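PDB 3SLI: intramolecular trans-sialidase from Macrobdella decora, which catalyses cleavage of sialic acid from sialylated glycans by intramolecular transfer, releasing 2,7-anhydro-Neu5Ac. Local coordinates for residues Tyr72-Ile81 with Thr93-Arg101; Trp618-Thr626 with Glu668-Thr676. All blocks are in the same frame, centred on the assembly; numbering follows the deposited sequence.

Overall arrangement
Interactions 1 and 2 illustrate how chemistry follows place in a β-rich sialidase. Interaction 1 lies within the concanavalin-like N-terminal domain and is dominated by backbone bonding: a hairpin edge and the loop that leaves it. Interaction 2 joins the outermost strands of two sheets, probably in the propeller part, where aromatic rings, methyl groups and bridging waters replace direct hydrogen bonds. In each, about half of the touching residues are buried. They hold different elements, centres about 26 Å apart, yet touch, chiefly through Arg-101: its NH1 forms a salt bridge of 2.9 Å with Glu-668 OE2 and its NE a longer, weak ion pair with Asp-625, tying the N-terminal sandwich to the C-terminal sheets.

Interaction 1: Tyr72-Ile81 with Thr93-Arg101; sequences YITNSGGIGI and TLDRPASVR
Ile-79 to Ile-81 run antiparallel to Thr-93 to Arg-96, their axes 4.6 Å apart and 173° between directions, with Ile-79/Arg-96 and Ile-81/Leu-94 as hydrogen-bonded pairs. At the non-hydrogen-bonded pair, the CA atoms of Gly-80 and Asp-95 close to 3.8 Å, as glycine permits. Past the strand end, Gly-77 O is gripped twice: Val-100 N sits in the carbonyl plane on a lone pair at 3.0 Å, while Ser-99 N, at 2.7 Å, is tilted from it. Arg-96 O also has two donors, Ile-79 N and Ser-99 OG, from opposite faces of its plane. With OG beside the backbone N (chi1 -63°), Ser-99 reaches that oxygen and presses CB against Ile-79 CG2, a tight 3.5 Å. The Arg-96 guanidinium ties the loop together, NE donating to Ser-99 OG and NH2, in plane, to Ala-98 O (2.9 Å), while NH1 reaches Lys-662 O. Val-100 CG2 meets Ile-73 CG2, the side chains at about a right angle. One water bridges Ser-76 O and Ala-98 N. Strand 91-96 is outermost in a six-stranded sheet; Ile-79, Ile-81 and Leu-94 share one face and pack onto strands 107-118 and 131-137, as in a lectin-like β-sandwich.

Interaction 2: Trp618-Thr626 with Glu668-Thr676; sequences WKYSYAVDT and EKYSISELT
The carbonyl oxygen of Ile-672 is gripped twice by Thr-676, through its backbone N and its OG1, each at 2.9 Å, and Thr-676 so anchored lies against Tyr-620. Its CG2 stands 3.8 Å from the Tyr-620 ring centroid, almost on the normal, a CH-pi contact over one face; Lys-619 CG lies over the opposite face, and Tyr-620 OH is hydrogen-bonded to Asp-577. Tyr-622 carries the middle of the contact. With CG anti to the backbone N (chi1 -180°), its ring is laid beneath Leu-675 CD1, 4.0 Å from the centroid, while its edge points toward the face of Tyr-670 in an offset edge-to-face pair, centroids 5.1 Å apart and planes at 62°. Val-624 CG1 packs against the phenol oxygen, Tyr-670 OH, at 3.7 Å. No direct hydrogen bond crosses; waters do the polar work. One links Ser-621 O with Leu-675 O, another Tyr-622 OH with Glu-674 OE2, and a third donates to both Val-624 O and Tyr-670 OH. The short helix 672-675 starts with a capping box, Glu-674 N to Ser-671 OG and Ser-671 N to Glu-674 OE1. Strand 614-623 is outermost in a four-stranded antiparallel sheet and 665-670 in a three-stranded one, consistent with neighbouring propeller blades; Leu-675, on the helix, rests on strand 644-649, and Thr-676, just after it, on strand 596-605, so the chain here lies against both sheets.

Interaction 1: Tyr72-Ile81 with Thr93-Arg101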
loop_
_atom_site.group_PDB
_atom_site.type_symbol
_atom_site.label_atom_id
_atom_site.label_comp_id
_atom_site.label_asym_id
_atom_site.label_seq_id
_atom_site.Cartn_x
_atom_site.Cartn_y
_atom_site.Cartn_z
ATOM N N TYR A 72 -14.214 11.889 -18.213
ATOM C CA TYR A 72 -14.143 12.801 -17.069
ATOM C C TYR A 72 -13.086 12.395 -16.046
ATOM O O TYR A 72 -12.577 11.273 -16.076
ATOM C CB TYR A 72 -15.517 12.858 -16.357
ATOM C CG TYR A 72 -15.893 11.563 -15.643
ATOM C CD1 TYR A 72 -15.429 11.293 -14.349
ATOM C CD2 TYR A 72 -16.620 10.568 -16.296
ATOM C CE1 TYR A 72 -15.661 10.069 -13.739
ATOM C CE2 TYR A 72 -16.865 9.334 -15.688
ATOM C CZ TYR A 72 -16.376 9.091 -14.410
ATOM O OH TYR A 72 -16.577 7.868 -13.816
ATOM N N ILE A 73 -12.790 13.322 -15.135
ATOM C CA ILE A 73 -11.869 13.096 -14.026
ATOM C C ILE A 73 -12.610 13.578 -12.767
ATOM O O ILE A 73 -13.622 14.288 -12.871
ATOM C CB ILE A 73 -10.516 13.862 -14.183
ATOM C CG1 ILE A 73 -10.748 15.342 -14.493
ATOM C CG2 ILE A 73 -9.646 13.182 -15.243
ATOM C CD1 ILE A 73 -10.304 16.297 -13.396
ATOM N N THR A 74 -12.162 13.151 -11.589
ATOM C CA THR A 74 -12.803 13.580 -10.348
ATOM C C THR A 74 -11.771 14.299 -9.490
ATOM O O THR A 74 -10.563 14.108 -9.674
ATOM C CB THR A 74 -13.389 12.388 -9.541
ATOM O OG1 THR A 74 -12.329 11.652 -8.910
ATOM C CG2 THR A 74 -14.196 11.457 -10.453
ATOM N N ASN A 75 -12.230 15.091 -8.526
ATOM C CA ASN A 75 -11.302 15.815 -7.664
ATOM C C ASN A 75 -10.480 14.893 -6.762
ATOM O O ASN A 75 -9.538 15.339 -6.110
ATOM C CB ASN A 75 -12.005 16.924 -6.860
ATOM C CG ASN A 75 -13.052 16.406 -5.863
ATOM O OD1 ASN A 75 -13.749 17.207 -5.237
ATOM N ND2 ASN A 75 -13.173 15.096 -5.711
ATOM N N SER A 76 -10.829 13.609 -6.748
ATOM C CA SER A 76 -10.108 12.623 -5.956
ATOM C C SER A 76 -9.198 11.760 -6.840
ATOM O O SER A 76 -8.768 10.677 -6.434
ATOM C CB SER A 76 -11.074 11.750 -5.160
ATOM O OG SER A 76 -11.968 11.059 -6.008
ATOM N N GLY A 77 -8.952 12.229 -8.066
ATOM C CA GLY A 77 -8.072 11.522 -8.983
ATOM C C GLY A 77 -8.636 10.380 -9.808
ATOM O O GLY A 77 -7.876 9.672 -10.475
ATOM N N GLY A 78 -9.947 10.171 -9.762
ATOM C CA GLY A 78 -10.532 9.106 -10.555
ATOM C C GLY A 78 -10.677 9.546 -12.010
ATOM O O GLY A 78 -10.629 10.740 -12.312
ATOM N N ILE A 79 -10.786 8.582 -12.915
ATOM C CA ILE A 79 -10.963 8.881 -14.334
ATOM C C ILE A 79 -11.922 7.848 -14.907
ATOM O O ILE A 79 -11.927 6.693 -14.474
ATOM C CB ILE A 79 -9.619 8.838 -15.130
ATOM C CG1 ILE A 79 -9.839 9.366 -16.553
ATOM C CG2 ILE A 79 -9.067 7.408 -15.197
ATOM C CD1 ILE A 79 -8.568 9.462 -17.359
ATOM N N GLY A 80 -12.767 8.268 -15.840
ATOM C CA GLY A 80 -13.690 7.328 -16.440
ATOM C C GLY A 80 -14.465 7.898 -17.609
ATOM O O GLY A 80 -14.225 9.024 -18.062
ATOM N N ILE A 81 -15.383 7.087 -18.116
ATOM C CA ILE A 81 -16.239 7.483 -19.222
ATOM C C ILE A 81 -17.646 6.994 -18.918
ATOM O O ILE A 81 -17.853 6.128 -18.051
ATOM C CB ILE A 81 -15.831 6.810 -20.577
ATOM C CG1 ILE A 81 -15.862 5.281 -20.441
ATOM C CG2 ILE A 81 -14.477 7.303 -21.038
ATOM C CD1 ILE A 81 -16.227 4.550 -21.694
ATOM N N THR A 93 -20.325 2.204 -18.685
ATOM C CA THR A 93 -19.412 2.986 -17.856
ATOM C C THR A 93 -18.126 2.210 -17.597
ATOM O O THR A 93 -18.123 0.978 -17.597
ATOM C CB THR A 93 -20.072 3.361 -16.503
ATOM O OG1 THR A 93 -20.438 2.165 -15.804
ATOM C CG2 THR A 93 -21.329 4.213 -16.721
ATOM N N LEU A 94 -17.044 2.944 -17.383
ATOM C CA LEU A 94 -15.726 2.372 -17.112
ATOM C C LEU A 94 -14.916 3.448 -16.390
ATOM O O LEU A 94 -14.894 4.606 -16.821
ATOM C CB LEU A 94 -15.016 1.994 -18.419
ATOM C CG LEU A 94 -13.625 1.375 -18.262
ATOM C CD1 LEU A 94 -13.733 0.072 -17.466
ATOM C CD2 LEU A 94 -13.001 1.136 -19.629
ATOM N N ASP A 95 -14.260 3.074 -15.296
ATOM C CA ASP A 95 -13.465 4.030 -14.532
ATOM C C ASP A 95 -12.416 3.319 -13.678
ATOM O O ASP A 95 -12.413 2.093 -13.579
ATOM C CB ASP A 95 -14.381 4.865 -13.616
ATOM C CG ASP A 95 -14.946 4.055 -12.451
ATOM O OD1 ASP A 95 -15.964 3.356 -12.643
ATOM O OD2 ASP A 95 -14.363 4.111 -11.343
ATOM N N ARG A 96 -11.488 4.091 -13.129
ATOM C CA ARG A 96 -10.476 3.558 -12.223
ATOM C C ARG A 96 -10.101 4.684 -11.271
ATOM O O ARG A 96 -9.704 5.764 -11.705
ATOM C CB ARG A 96 -9.216 3.053 -12.942
ATOM C CG ARG A 96 -8.523 1.925 -12.155
ATOM C CD ARG A 96 -7.007 1.858 -12.350
ATOM N NE ARG A 96 -6.315 2.897 -11.592
ATOM C CZ ARG A 96 -5.116 2.753 -11.034
ATOM N NH1 ARG A 96 -4.455 1.610 -11.134
ATOM N NH2 ARG A 96 -4.579 3.764 -10.377
ATOM N N PRO A 97 -10.328 4.480 -9.962
ATOM C CA PRO A 97 -10.009 5.486 -8.939
ATOM C C PRO A 97 -8.508 5.762 -8.896
ATOM O O PRO A 97 -7.709 4.992 -9.449
ATOM C CB PRO A 97 -10.451 4.809 -7.639
ATOM C CG PRO A 97 -11.523 3.870 -8.073
ATOM C CD PRO A 97 -10.971 3.301 -9.361
ATOM N N ALA A 98 -8.143 6.884 -8.282
ATOM C CA ALA A 98 -6.745 7.257 -8.103
ATOM C C ALA A 98 -5.850 7.004 -9.328
ATOM O O ALA A 98 -4.796 6.368 -9.214
ATOM C CB ALA A 98 -6.192 6.518 -6.889
ATOM N N SER A 99 -6.278 7.510 -10.486
ATOM C CA SER A 99 -5.543 7.348 -11.743
ATOM C C SER A 99 -4.737 8.577 -12.154
ATOM O O SER A 99 -3.745 8.457 -12.878
ATOM C CB SER A 99 -6.514 6.999 -12.874
ATOM O OG SER A 99 -7.156 5.758 -12.643
ATOM N N VAL A 100 -5.183 9.756 -11.727
ATOM C CA VAL A 100 -4.524 11.010 -12.060
ATOM C C VAL A 100 -4.279 11.830 -10.792
ATOM O O VAL A 100 -4.803 11.491 -9.727
ATOM C CB VAL A 100 -5.390 11.838 -13.068
ATOM C CG1 VAL A 100 -5.581 11.046 -14.358
ATOM C CG2 VAL A 100 -6.749 12.182 -12.475
ATOM N N ARG A 101 -3.484 12.890 -10.892
ATOM C CA ARG A 101 -3.220 13.741 -9.736
ATOM C C ARG A 101 -3.509 15.188 -10.125
ATOM O O ARG A 101 -3.752 15.470 -11.292
ATOM C CB ARG A 101 -1.783 13.566 -9.212
ATOM C CG ARG A 101 -0.663 14.176 -10.061
ATOM C CD ARG A 101 0.694 13.900 -9.414
ATOM N NE ARG A 101 0.795 14.469 -8.064
ATOM C CZ ARG A 101 1.558 13.979 -7.085
ATOM N NH1 ARG A 101 2.296 12.897 -7.280
ATOM N NH2 ARG A 101 1.613 14.599 -5.911
HETATM O O HOH W 1 -10.056 8.185 -6.590
#

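Interaction 2: Trp618-Thr626 with Glu668-Thr676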
loop_
_atom_site.group_PDB
_atom_site.type_symbol
_atom_site.label_atom_id
_atom_site.label_comp_id
_atom_site.label_asym_id
_atom_site.label_seq_id
_atom_site.Cartn_x
_atom_site.Cartn_y
_atom_site.Cartn_z
ATOM N N TRP A 618 4.783 21.451 16.214
ATOM C CA TRP A 618 4.551 21.097 14.815
ATOM C C TRP A 618 4.364 22.395 14.030
ATOM O O TRP A 618 3.245 22.833 13.752
ATOM C CB TRP A 618 3.357 20.143 14.703
ATOM C CG TRP A 618 3.621 18.856 15.432
ATOM C CD1 TRP A 618 3.199 18.521 16.686
ATOM C CD2 TRP A 618 4.432 17.756 14.976
ATOM N NE1 TRP A 618 3.700 17.292 17.043
ATOM C CE2 TRP A 618 4.456 16.797 16.012
ATOM C CE3 TRP A 618 5.142 17.495 13.794
ATOM C CZ2 TRP A 618 5.161 15.588 15.904
ATOM C CZ3 TRP A 618 5.847 16.294 13.686
ATOM C CH2 TRP A 618 5.849 15.357 14.738
ATOM N N LYS A 619 5.497 22.994 13.675
ATOM C CA LYS A 619 5.545 24.280 12.994
ATOM C C LYS A 619 5.198 24.333 11.511
ATOM O O LYS A 619 4.658 25.335 11.043
ATOM C CB LYS A 619 6.925 24.907 13.209
ATOM C CG LYS A 619 7.028 26.360 12.821
ATOM C CD LYS A 619 8.402 26.903 13.157
ATOM C CE LYS A 619 8.448 28.405 12.982
ATOM N NZ LYS A 619 9.817 28.923 13.258
ATOM N N TYR A 620 5.517 23.274 10.774
ATOM C CA TYR A 620 5.268 23.246 9.331
ATOM C C TYR A 620 4.441 22.049 8.875
ATOM O O TYR A 620 4.520 20.972 9.465
ATOM C CB TYR A 620 6.608 23.202 8.570
ATOM C CG TYR A 620 7.560 24.332 8.879
ATOM C CD1 TYR A 620 7.396 25.582 8.284
ATOM C CD2 TYR A 620 8.635 24.152 9.762
ATOM C CE1 TYR A 620 8.272 26.630 8.554
ATOM C CE2 TYR A 620 9.523 25.196 10.039
ATOM C CZ TYR A 620 9.331 26.435 9.428
ATOM O OH TYR A 620 10.192 27.486 9.657
ATOM N N SER A 621 3.637 22.254 7.833
ATOM C CA SER A 621 2.851 21.178 7.231
ATOM C C SER A 621 2.955 21.401 5.730
ATOM O O SER A 621 2.915 22.543 5.263
ATOM C CB SER A 621 1.384 21.169 7.684
ATOM O OG SER A 621 0.694 22.342 7.304
ATOM N N TYR A 622 3.101 20.314 4.984
ATOM C CA TYR A 622 3.247 20.378 3.539
ATOM C C TYR A 622 2.237 19.439 2.895
ATOM O O TYR A 622 2.224 18.248 3.204
ATOM C CB TYR A 622 4.671 19.953 3.170
ATOM C CG TYR A 622 4.968 19.982 1.696
ATOM C CD1 TYR A 622 5.481 21.132 1.097
ATOM C CD2 TYR A 622 4.763 18.850 0.902
ATOM C CE1 TYR A 622 5.783 21.161 -0.252
ATOM C CE2 TYR A 622 5.062 18.868 -0.458
ATOM C CZ TYR A 622 5.576 20.029 -1.025
ATOM O OH TYR A 622 5.890 20.060 -2.357
ATOM N N ALA A 623 1.371 19.984 2.043
ATOM C CA ALA A 623 0.350 19.187 1.353
ATOM C C ALA A 623 0.945 18.587 0.086
ATOM O O ALA A 623 1.413 19.307 -0.792
ATOM C CB ALA A 623 -0.876 20.046 1.019
ATOM N N VAL A 624 0.925 17.264 -0.000
ATOM C CA VAL A 624 1.485 16.546 -1.137
ATOM C C VAL A 624 0.664 16.675 -2.429
ATOM O O VAL A 624 1.216 16.587 -3.533
ATOM C CB VAL A 624 1.713 15.061 -0.748
ATOM C CG1 VAL A 624 1.916 14.176 -1.982
ATOM C CG2 VAL A 624 2.929 14.971 0.176
ATOM N N ASP A 625 -0.634 16.929 -2.284
ATOM C CA ASP A 625 -1.543 17.055 -3.426
ATOM C C ASP A 625 -2.766 17.849 -2.947
ATOM O O ASP A 625 -2.661 18.606 -1.982
ATOM C CB ASP A 625 -1.954 15.652 -3.926
ATOM C CG ASP A 625 -2.304 15.619 -5.417
ATOM O OD1 ASP A 625 -2.866 16.604 -5.948
ATOM O OD2 ASP A 625 -2.031 14.583 -6.055
ATOM N N THR A 626 -3.907 17.700 -3.624
ATOM C CA THR A 626 -5.123 18.411 -3.245
ATOM C C THR A 626 -5.863 17.619 -2.145
ATOM O O THR A 626 -5.611 16.424 -1.970
ATOM C CB THR A 626 -5.996 18.755 -4.502
ATOM O OG1 THR A 626 -6.035 17.643 -5.407
ATOM C CG2 THR A 626 -5.407 19.966 -5.232
ATOM N N GLU A 668 8.663 9.607 -3.850
ATOM C CA GLU A 668 8.905 11.024 -4.112
ATOM C C GLU A 668 9.972 11.568 -3.142
ATOM O O GLU A 668 10.194 10.988 -2.082
ATOM C CB GLU A 668 7.593 11.811 -3.994
ATOM C CG GLU A 668 6.538 11.357 -5.018
ATOM C CD GLU A 668 5.191 12.062 -4.897
ATOM O OE1 GLU A 668 5.090 13.096 -4.211
ATOM O OE2 GLU A 668 4.220 11.576 -5.514
ATOM N N LYS A 669 10.645 12.653 -3.528
ATOM C CA LYS A 669 11.701 13.276 -2.722
ATOM C C LYS A 669 11.361 14.748 -2.532
ATOM O O LYS A 669 10.870 15.392 -3.460
ATOM C CB LYS A 669 13.047 13.227 -3.451
ATOM C CG LYS A 669 13.548 11.866 -3.882
ATOM C CD LYS A 669 14.780 12.068 -4.754
ATOM C CE LYS A 669 15.422 10.762 -5.167
ATOM N NZ LYS A 669 16.662 11.015 -5.951
ATOM N N TYR A 670 11.697 15.293 -1.366
ATOM C CA TYR A 670 11.419 16.692 -1.053
ATOM C C TYR A 670 12.568 17.305 -0.265
ATOM O O TYR A 670 13.159 16.644 0.593
ATOM C CB TYR A 670 10.138 16.800 -0.212
ATOM C CG TYR A 670 8.877 16.338 -0.913
ATOM C CD1 TYR A 670 8.209 17.184 -1.793
ATOM C CD2 TYR A 670 8.357 15.054 -0.704
ATOM C CE1 TYR A 670 7.055 16.771 -2.454
ATOM C CE2 TYR A 670 7.199 14.629 -1.363
ATOM C CZ TYR A 670 6.558 15.500 -2.236
ATOM O OH TYR A 670 5.407 15.126 -2.888
ATOM N N SER A 671 12.914 18.549 -0.582
ATOM C CA SER A 671 13.978 19.239 0.141
ATOM C C SER A 671 13.364 19.911 1.375
ATOM O O SER A 671 12.149 20.155 1.414
ATOM C CB SER A 671 14.665 20.293 -0.751
ATOM O OG SER A 671 13.790 21.360 -1.104
ATOM N N ILE A 672 14.189 20.221 2.374
ATOM C CA ILE A 672 13.685 20.881 3.575
ATOM C C ILE A 672 13.120 22.242 3.168
ATOM O O ILE A 672 12.112 22.690 3.713
ATOM C CB ILE A 672 14.781 21.026 4.673
ATOM C CG1 ILE A 672 15.240 19.637 5.134
ATOM C CG2 ILE A 672 14.243 21.812 5.880
ATOM C CD1 ILE A 672 14.122 18.742 5.672
ATOM N N SER A 673 13.743 22.865 2.172
ATOM C CA SER A 673 13.291 24.156 1.654
ATOM C C SER A 673 11.824 24.039 1.202
ATOM O O SER A 673 10.982 24.875 1.551
ATOM C CB SER A 673 14.176 24.556 0.470
ATOM O OG SER A 673 13.791 25.788 -0.105
ATOM N N GLU A 674 11.530 22.984 0.441
ATOM C CA GLU A 674 10.180 22.735 -0.053
ATOM C C GLU A 674 9.232 22.494 1.114
ATOM O O GLU A 674 8.206 23.163 1.249
ATOM C CB GLU A 674 10.158 21.520 -0.985
ATOM C CG GLU A 674 10.877 21.748 -2.304
ATOM C CD GLU A 674 10.809 20.552 -3.236
ATOM O OE1 GLU A 674 11.511 19.553 -2.977
ATOM O OE2 GLU A 674 10.062 20.610 -4.237
ATOM N N LEU A 675 9.608 21.555 1.975
ATOM C CA LEU A 675 8.806 21.190 3.140
ATOM C C LEU A 675 8.443 22.357 4.068
ATOM O O LEU A 675 7.338 22.382 4.618
ATOM C CB LEU A 675 9.512 20.086 3.928
ATOM C CG LEU A 675 9.150 18.611 3.723
ATOM C CD1 LEU A 675 8.249 18.381 2.542
ATOM C CD2 LEU A 675 10.409 17.795 3.634
ATOM N N THR A 676 9.354 23.317 4.236
ATOM C CA THR A 676 9.091 24.464 5.105
ATOM C C THR A 676 8.378 25.605 4.382
ATOM O O THR A 676 8.330 26.736 4.876
ATOM C CB THR A 676 10.382 25.002 5.757
ATOM O OG1 THR A 676 11.333 25.337 4.738
ATOM C CG2 THR A 676 10.984 23.965 6.689
HETATM O O HOH W 2 5.351 24.349 4.593
HETATM O O HOH W 3 7.431 22.152 -3.119
HETATM O O HOH W 4 3.858 17.042 -4.112
#